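Local coordinates for eukaryotic peptide chain release factor GTP-binding subunit (Schizosaccharomyces pombe, PDB 1R5B), which is the GTP-binding subunit of a eukaryotic peptide chain release factor, with a domain related to that of elongation factor Tu, at residues Glu201-Cys206 / Cys248-Gly253. Residues are numbered along the deposited sequence; the frame is centred on the assembly and turned at random.
Sequences ERYKEC and CPWYQG
Tyr203, on helix 200-218, meets Trp250 in the loop before helix 256-262. The contact is apolar. The far corner of the indole six-membered ring does the touching. CH2 of Trp250 lies 3.6 Å from CB of Tyr203, and CZ3 of Trp250 lies 3.7 Å from CD2 of Tyr203. The two rings are oblique, with planes at 37° and the centroid of the Tyr203 ring 5.3 Å from that of the indole six-membered ring. With CG of Tyr203 anti to the backbone N (chi1 177°), CB, CG and CD2 lie against the CH2-CZ3 end of the indole, while the rest of the ring runs on past it. SG of Cys248 sits over the centre of one face of the Trp250 ring, 3.3 Å above its plane.

Both segments belong to the elongation factor Tu-type GTP-binding domain, of P-loop NTPase fold. The contact packs one of its helices against the loop that follows strand 226-230, the edge strand of its mixed sheet. Tyr203 also touches Tyr228 and Pro230 of that strand, and Tyr251 packs on Pro230 too.

Trp250 NE1 donates to Trp198 O. Away from the loop, Arg202 NE and NH2 grip Glu205 OE1 side-on, with Arg202 NH2 to Glu205 OE1 at 3.2 Å. Arg202 NH2 also forms a salt bridge with Glu160.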
loop_
_atom_site.group_PDB
_atom_site.type_symbol
_atom_site.label_atom_id
_atom_site.label_comp_id
_atom_site.label_asym_id
_atom_site.label_seq_id
_atom_site.Cartn_x
_atom_site.Cartn_y
_atom_site.Cartn_z
ATOM N N GLU A 201 16.410 -8.944 -27.421
ATOM C CA GLU A 201 16.157 -10.325 -27.857
ATOM C C GLU A 201 16.245 -11.329 -26.708
ATOM O O GLU A 201 15.448 -12.248 -26.645
ATOM C CB GLU A 201 17.126 -10.762 -28.957
ATOM C CG GLU A 201 16.547 -10.718 -30.357
ATOM C CD GLU A 201 16.974 -9.468 -31.104
ATOM O OE1 GLU A 201 16.810 -8.370 -30.522
ATOM O OE2 GLU A 201 17.480 -9.579 -32.249
ATOM N N ARG A 202 17.225 -11.154 -25.829
ATOM C CA ARG A 202 17.439 -12.040 -24.688
ATOM C C ARG A 202 16.338 -11.839 -23.657
ATOM O O ARG A 202 15.831 -12.802 -23.089
ATOM C CB ARG A 202 18.787 -11.744 -24.021
ATOM C CG ARG A 202 19.614 -12.963 -23.669
ATOM C CD ARG A 202 19.028 -13.863 -22.573
ATOM N NE ARG A 202 18.708 -15.182 -23.119
ATOM C CZ ARG A 202 18.994 -16.372 -22.569
ATOM N NH1 ARG A 202 19.605 -16.487 -21.393
ATOM N NH2 ARG A 202 18.650 -17.478 -23.224
ATOM N N TYR A 203 15.981 -10.579 -23.420
ATOM C CA TYR A 203 14.984 -10.232 -22.412
ATOM C C TYR A 203 13.632 -10.800 -22.795
ATOM O O TYR A 203 12.980 -11.450 -21.987
ATOM C CB TYR A 203 14.871 -8.712 -22.248
ATOM C CG TYR A 203 13.805 -8.294 -21.260
ATOM C CD1 TYR A 203 13.995 -8.453 -19.895
ATOM C CD2 TYR A 203 12.600 -7.763 -21.691
ATOM C CE1 TYR A 203 13.014 -8.085 -18.989
ATOM C CE2 TYR A 203 11.609 -7.381 -20.781
ATOM C CZ TYR A 203 11.822 -7.542 -19.440
ATOM O OH TYR A 203 10.843 -7.168 -18.542
ATOM N N LYS A 204 13.226 -10.531 -24.033
ATOM C CA LYS A 204 11.982 -11.045 -24.591
ATOM C C LYS A 204 11.971 -12.565 -24.599
ATOM O O LYS A 204 10.943 -13.166 -24.311
ATOM C CB LYS A 204 11.760 -10.537 -26.027
ATOM C CG LYS A 204 10.690 -9.453 -26.160
ATOM C CD LYS A 204 10.209 -9.307 -27.620
ATOM C CE LYS A 204 9.012 -8.353 -27.747
ATOM N NZ LYS A 204 9.137 -7.161 -26.846
ATOM N N GLU A 205 13.112 -13.175 -24.926
ATOM C CA GLU A 205 13.237 -14.629 -24.941
ATOM C C GLU A 205 13.068 -15.207 -23.543
ATOM O O GLU A 205 12.398 -16.214 -23.375
ATOM C CB GLU A 205 14.592 -15.075 -25.520
ATOM C CG GLU A 205 14.732 -16.590 -25.651
ATOM C CD GLU A 205 16.142 -17.045 -25.943
ATOM O OE1 GLU A 205 17.082 -16.255 -25.721
ATOM O OE2 GLU A 205 16.313 -18.202 -26.396
ATOM N N CYS A 206 13.670 -14.561 -22.549
ATOM C CA CYS A 206 13.584 -14.999 -21.163
ATOM C C CYS A 206 12.173 -14.826 -20.610
ATOM O O CYS A 206 11.690 -15.671 -19.870
ATOM C CB CYS A 206 14.577 -14.226 -20.295
ATOM S SG CYS A 206 16.302 -14.701 -20.554
ATOM N N CYS A 248 20.273 1.086 -22.252
ATOM C CA CYS A 248 19.159 0.249 -22.680
ATOM C C CYS A 248 18.047 1.156 -23.214
ATOM O O CYS A 248 17.193 1.625 -22.458
ATOM C CB CYS A 248 18.675 -0.604 -21.505
ATOM S SG CYS A 248 17.194 -1.593 -21.815
ATOM N N PRO A 249 18.078 1.424 -24.515
ATOM C CA PRO A 249 17.114 2.345 -25.140
ATOM C C PRO A 249 15.673 1.836 -25.172
ATOM O O PRO A 249 14.747 2.651 -25.181
ATOM C CB PRO A 249 17.632 2.497 -26.585
ATOM C CG PRO A 249 18.933 1.757 -26.669
ATOM C CD PRO A 249 19.042 0.872 -25.485
ATOM N N TRP A 250 15.494 0.516 -25.180
ATOM C CA TRP A 250 14.189 -0.097 -25.461
ATOM C C TRP A 250 13.283 -0.237 -24.240
ATOM O O TRP A 250 12.061 -0.167 -24.379
ATOM C CB TRP A 250 14.357 -1.461 -26.156
ATOM C CG TRP A 250 15.337 -2.370 -25.485
ATOM C CD1 TRP A 250 16.658 -2.518 -25.794
ATOM C CD2 TRP A 250 15.082 -3.245 -24.382
ATOM N NE1 TRP A 250 17.240 -3.435 -24.954
ATOM C CE2 TRP A 250 16.294 -3.899 -24.076
ATOM C CE3 TRP A 250 13.943 -3.554 -23.620
ATOM C CZ2 TRP A 250 16.402 -4.840 -23.043
ATOM C CZ3 TRP A 250 14.052 -4.490 -22.597
ATOM C CH2 TRP A 250 15.275 -5.117 -22.319
ATOM N N TYR A 251 13.861 -0.452 -23.055
ATOM C CA TYR A 251 13.062 -0.520 -21.824
ATOM C C TYR A 251 12.745 0.885 -21.378
ATOM O O TYR A 251 13.653 1.700 -21.148
ATOM C CB TYR A 251 13.787 -1.223 -20.674
ATOM C CG TYR A 251 12.921 -1.328 -19.431
ATOM C CD1 TYR A 251 11.810 -2.160 -19.418
ATOM C CD2 TYR A 251 13.201 -0.589 -18.285
ATOM C CE1 TYR A 251 10.999 -2.269 -18.291
ATOM C CE2 TYR A 251 12.391 -0.688 -17.145
ATOM C CZ TYR A 251 11.291 -1.533 -17.157
ATOM O OH TYR A 251 10.463 -1.650 -16.057
ATOM N N GLN A 252 11.461 1.180 -21.260
ATOM C CA GLN A 252 11.063 2.510 -20.849
ATOM C C GLN A 252 10.011 2.417 -19.742
ATOM O O GLN A 252 9.109 3.255 -19.643
ATOM C CB GLN A 252 10.569 3.291 -22.065
ATOM C CG GLN A 252 11.630 3.515 -23.190
ATOM C CD GLN A 252 12.380 4.872 -23.116
ATOM O OE1 GLN A 252 12.215 5.644 -22.158
ATOM N NE2 GLN A 252 13.206 5.152 -24.139
ATOM N N GLY A 253 10.145 1.384 -18.912
ATOM C CA GLY A 253 9.309 1.209 -17.739
ATOM C C GLY A 253 9.984 1.776 -16.501
ATOM O O GLY A 253 10.955 2.526 -16.597
#